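Local coordinates for protein esterase (Rhizomucor miehei, PDB 4WY5) that probably hydrolyses carboxylic esters, as an alpha/beta-hydrolase-fold esterase of a thermophilic fungus, at residues P6-A14 against F294-Q303. Numbering follows the deposited sequence.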
loop_
_atom_site.group_PDB
_atom_site.type_symbol
_atom_site.label_atom_id
_atom_site.label_comp_id
_atom_site.label_asym_id
_atom_site.label_seq_id
_atom_site.Cartn_x
_atom_site.Cartn_y
_atom_site.Cartn_z
ATOM N N PRO A 6 -2.360 -17.750 -8.211
ATOM C CA PRO A 6 -1.243 -17.491 -7.279
ATOM C C PRO A 6 -1.473 -18.031 -5.860
ATOM O O PRO A 6 -2.621 -18.303 -5.475
ATOM C CB PRO A 6 -1.151 -15.950 -7.251
ATOM C CG PRO A 6 -2.509 -15.474 -7.657
ATOM C CD PRO A 6 -2.968 -16.488 -8.685
ATOM N N PRO A 7 -0.382 -18.196 -5.092
ATOM C CA PRO A 7 -0.456 -18.562 -3.668
ATOM C C PRO A 7 -1.231 -17.554 -2.790
ATOM O O PRO A 7 -1.211 -16.334 -3.045
ATOM C CB PRO A 7 1.028 -18.607 -3.232
ATOM C CG PRO A 7 1.818 -18.800 -4.498
ATOM C CD PRO A 7 1.011 -18.141 -5.592
ATOM N N ILE A 8 -1.908 -18.078 -1.765
ATOM C CA ILE A 8 -2.504 -17.247 -0.725
ATOM C C ILE A 8 -1.845 -17.592 0.620
ATOM O O ILE A 8 -1.300 -18.691 0.784
ATOM C CB ILE A 8 -4.040 -17.444 -0.628
ATOM C CG1 ILE A 8 -4.384 -18.899 -0.298
ATOM C CG2 ILE A 8 -4.727 -17.018 -1.923
ATOM C CD1 ILE A 8 -5.883 -19.161 -0.065
ATOM N N HIS A 9 -1.915 -16.674 1.587
ATOM C CA HIS A 9 -1.339 -16.918 2.914
ATOM C C HIS A 9 -2.023 -18.121 3.597
ATOM O O HIS A 9 -3.251 -18.281 3.522
ATOM C CB HIS A 9 -1.460 -15.655 3.780
ATOM C CG HIS A 9 -0.640 -15.685 5.034
ATOM N ND1 HIS A 9 -0.977 -16.468 6.122
ATOM C CD2 HIS A 9 0.486 -15.013 5.384
ATOM C CE1 HIS A 9 -0.086 -16.278 7.085
ATOM N NE2 HIS A 9 0.815 -15.411 6.664
ATOM N N PRO A 10 -1.221 -18.985 4.244
ATOM C CA PRO A 10 -1.715 -20.191 4.928
ATOM C C PRO A 10 -2.913 -19.943 5.846
ATOM O O PRO A 10 -3.786 -20.804 5.918
ATOM C CB PRO A 10 -0.499 -20.652 5.744
ATOM C CG PRO A 10 0.676 -20.190 4.939
ATOM C CD PRO A 10 0.254 -18.910 4.251
ATOM N N VAL A 11 -2.967 -18.797 6.523
ATOM C CA VAL A 11 -4.111 -18.474 7.379
ATOM C C VAL A 11 -5.413 -18.406 6.573
ATOM O O VAL A 11 -6.452 -18.852 7.049
ATOM C CB VAL A 11 -3.889 -17.145 8.137
ATOM C CG1 VAL A 11 -5.209 -16.549 8.621
ATOM C CG2 VAL A 11 -2.941 -17.353 9.316
ATOM N N TYR A 12 -5.355 -17.875 5.349
ATOM C CA TYR A 12 -6.553 -17.751 4.503
ATOM C C TYR A 12 -6.918 -19.112 3.939
ATOM O O TYR A 12 -8.103 -19.443 3.787
ATOM C CB TYR A 12 -6.335 -16.752 3.355
ATOM C CG TYR A 12 -5.956 -15.375 3.855
ATOM C CD1 TYR A 12 -6.554 -14.836 4.994
ATOM C CD2 TYR A 12 -4.953 -14.649 3.238
ATOM C CE1 TYR A 12 -6.188 -13.590 5.483
ATOM C CE2 TYR A 12 -4.571 -13.405 3.712
ATOM C CZ TYR A 12 -5.190 -12.875 4.833
ATOM O OH TYR A 12 -4.806 -11.636 5.311
ATOM N N ALA A 13 -5.899 -19.909 3.625
ATOM C CA ALA A 13 -6.144 -21.261 3.127
ATOM C C ALA A 13 -6.779 -22.139 4.207
ATOM O O ALA A 13 -7.699 -22.910 3.921
ATOM C CB ALA A 13 -4.852 -21.895 2.612
ATOM N N ALA A 14 -6.302 -22.009 5.443
ATOM C CA ALA A 14 -6.857 -22.780 6.549
ATOM C C ALA A 14 -8.303 -22.389 6.837
ATOM O O ALA A 14 -9.147 -23.253 7.112
ATOM C CB ALA A 14 -6.018 -22.605 7.781
ATOM N N PHE A 294 -10.470 -9.968 4.153
ATOM C CA PHE A 294 -9.390 -10.326 5.085
ATOM C C PHE A 294 -9.274 -9.409 6.297
ATOM O O PHE A 294 -8.687 -9.792 7.297
ATOM C CB PHE A 294 -8.028 -10.404 4.357
ATOM C CG PHE A 294 -7.488 -9.071 3.868
ATOM C CD1 PHE A 294 -6.610 -8.310 4.660
ATOM C CD2 PHE A 294 -7.804 -8.605 2.589
ATOM C CE1 PHE A 294 -6.079 -7.081 4.183
ATOM C CE2 PHE A 294 -7.297 -7.388 2.103
ATOM C CZ PHE A 294 -6.428 -6.624 2.899
ATOM N N ILE A 295 -9.881 -8.237 6.250
ATOM C CA ILE A 295 -9.731 -7.311 7.361
ATOM C C ILE A 295 -10.428 -7.823 8.625
ATOM O O ILE A 295 -10.044 -7.419 9.730
ATOM C CB ILE A 295 -10.262 -5.879 6.996
ATOM C CG1 ILE A 295 -9.477 -4.798 7.743
ATOM C CG2 ILE A 295 -11.731 -5.716 7.310
ATOM C CD1 ILE A 295 -8.026 -4.668 7.292
ATOM N N THR A 296 -11.391 -8.740 8.490
ATOM C CA THR A 296 -12.083 -9.305 9.670
ATOM C C THR A 296 -11.589 -10.701 10.097
ATOM O O THR A 296 -12.224 -11.345 10.924
ATOM C CB THR A 296 -13.621 -9.408 9.465
ATOM O OG1 THR A 296 -13.900 -9.951 8.170
ATOM C CG2 THR A 296 -14.305 -8.047 9.612
ATOM N N VAL A 297 -10.466 -11.156 9.545
ATOM C CA VAL A 297 -9.856 -12.432 9.945
ATOM C C VAL A 297 -9.009 -12.271 11.214
ATOM O O VAL A 297 -8.045 -11.496 11.242
ATOM C CB VAL A 297 -8.996 -13.022 8.794
ATOM C CG1 VAL A 297 -8.116 -14.179 9.280
ATOM C CG2 VAL A 297 -9.900 -13.464 7.658
ATOM N N PRO A 298 -9.368 -13.024 12.268
ATOM C CA PRO A 298 -8.848 -12.875 13.642
ATOM C C PRO A 298 -7.340 -13.106 13.794
ATOM O O PRO A 298 -6.679 -12.407 14.569
ATOM C CB PRO A 298 -9.623 -13.941 14.432
ATOM C CG PRO A 298 -10.826 -14.293 13.563
ATOM C CD PRO A 298 -10.363 -14.114 12.162
ATOM N N VAL A 299 -6.807 -14.091 13.080
ATOM C CA VAL A 299 -5.393 -14.391 13.183
ATOM C C VAL A 299 -4.586 -13.447 12.306
ATOM O O VAL A 299 -4.733 -13.441 11.078
ATOM C CB VAL A 299 -5.090 -15.845 12.793
ATOM C CG1 VAL A 299 -3.599 -16.132 12.965
ATOM C CG2 VAL A 299 -5.910 -16.793 13.651
ATOM N N GLU A 300 -3.715 -12.669 12.948
ATOM C CA GLU A 300 -2.925 -11.635 12.276
ATOM C C GLU A 300 -1.996 -12.170 11.160
ATOM O O GLU A 300 -1.370 -13.222 11.304
ATOM C CB GLU A 300 -2.105 -10.871 13.319
ATOM C CG GLU A 300 -1.309 -9.710 12.765
ATOM C CD GLU A 300 -0.727 -8.829 13.851
ATOM O OE1 GLU A 300 0.488 -8.943 14.128
ATOM O OE2 GLU A 300 -1.488 -8.024 14.432
ATOM N N THR A 301 -1.961 -11.453 10.036
ATOM C CA THR A 301 -1.089 -11.770 8.899
ATOM C C THR A 301 -0.321 -10.524 8.511
ATOM O O THR A 301 -0.751 -9.424 8.842
ATOM C CB THR A 301 -1.879 -12.221 7.675
ATOM O OG1 THR A 301 -2.727 -11.139 7.240
ATOM C CG2 THR A 301 -2.688 -13.474 8.001
ATOM N N PRO A 302 0.786 -10.677 7.765
ATOM C CA PRO A 302 1.503 -9.452 7.365
ATOM C C PRO A 302 0.648 -8.465 6.568
ATOM O O PRO A 302 0.903 -7.258 6.678
ATOM C CB PRO A 302 2.651 -9.981 6.494
ATOM C CG PRO A 302 2.875 -11.391 6.973
ATOM C CD PRO A 302 1.525 -11.907 7.408
ATOM N N GLN A 303 -0.353 -8.941 5.823
ATOM C CA GLN A 303 -1.194 -8.019 5.069
ATOM C C GLN A 303 -2.278 -7.371 5.957
ATOM O O GLN A 303 -2.701 -6.249 5.667
ATOM C CB GLN A 303 -1.816 -8.682 3.815
ATOM C CG GLN A 303 -2.152 -10.150 3.859
ATOM C CD GLN A 303 -0.957 -11.064 3.637
ATOM O OE1 GLN A 303 -0.317 -11.495 4.599
ATOM N NE2 GLN A 303 -0.668 -11.392 2.374
HETATM O O HOH W 1 -5.935 -10.583 7.405
#
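Tyr12 reaches from the first turn of helix 10-19 into the segment 294-303, and its phenol oxygen is gripped from two directions. Thr301 OG1 donates a hydrogen bond to Tyr12 OH at 2.9 Å, and a water hydrogen-bonded to Tyr12 OH at 2.6 Å, in the plane of the ring, also donates to Phe294 O, tying the hydroxyl to both ends of the segment. Carbon also borders the outer end of the ring: Phe294 CB lies 3.8 Å from Tyr12 CZ, while Val297 CG1 and Gln303 CG come in at the ring edge.

Thr301 illustrates how an N-cap residue can serve two partners. With OG1 set between its backbone N and carbonyl carbon (chi1 63°), the hydroxyl caps helix 302-319 at Tyr304 N and still meets the tyrosine, while CG2 turns to the other segment's own cap, His9. Thr301 CG2 makes a CH-pi contact over one face of the His9 ring, 4.0 Å from its centroid; Pro10 CD lies over the opposite face. Holding the ring's rotation, Val11 N donates to His9 ND1 in the imidazole plane, nearly straight at 167°.

In this alpha/beta hydrolase fold, helix 10-19 docks where the chain runs from His292, the likely histidine of a Ser-His-Asp triad with Ser161 and Asp262, into helix 302-319; Phe294 lies near that probable triad without touching it.

Farther out, Val11 lays its two methyls against two valines of 294-303: CG1, swung anti to the backbone N, touches Val297 CG1 at 3.8 Å, and CG2 meets Val299 CG1. Pro302 CD approaches His9 NE2 to 3.7 Å.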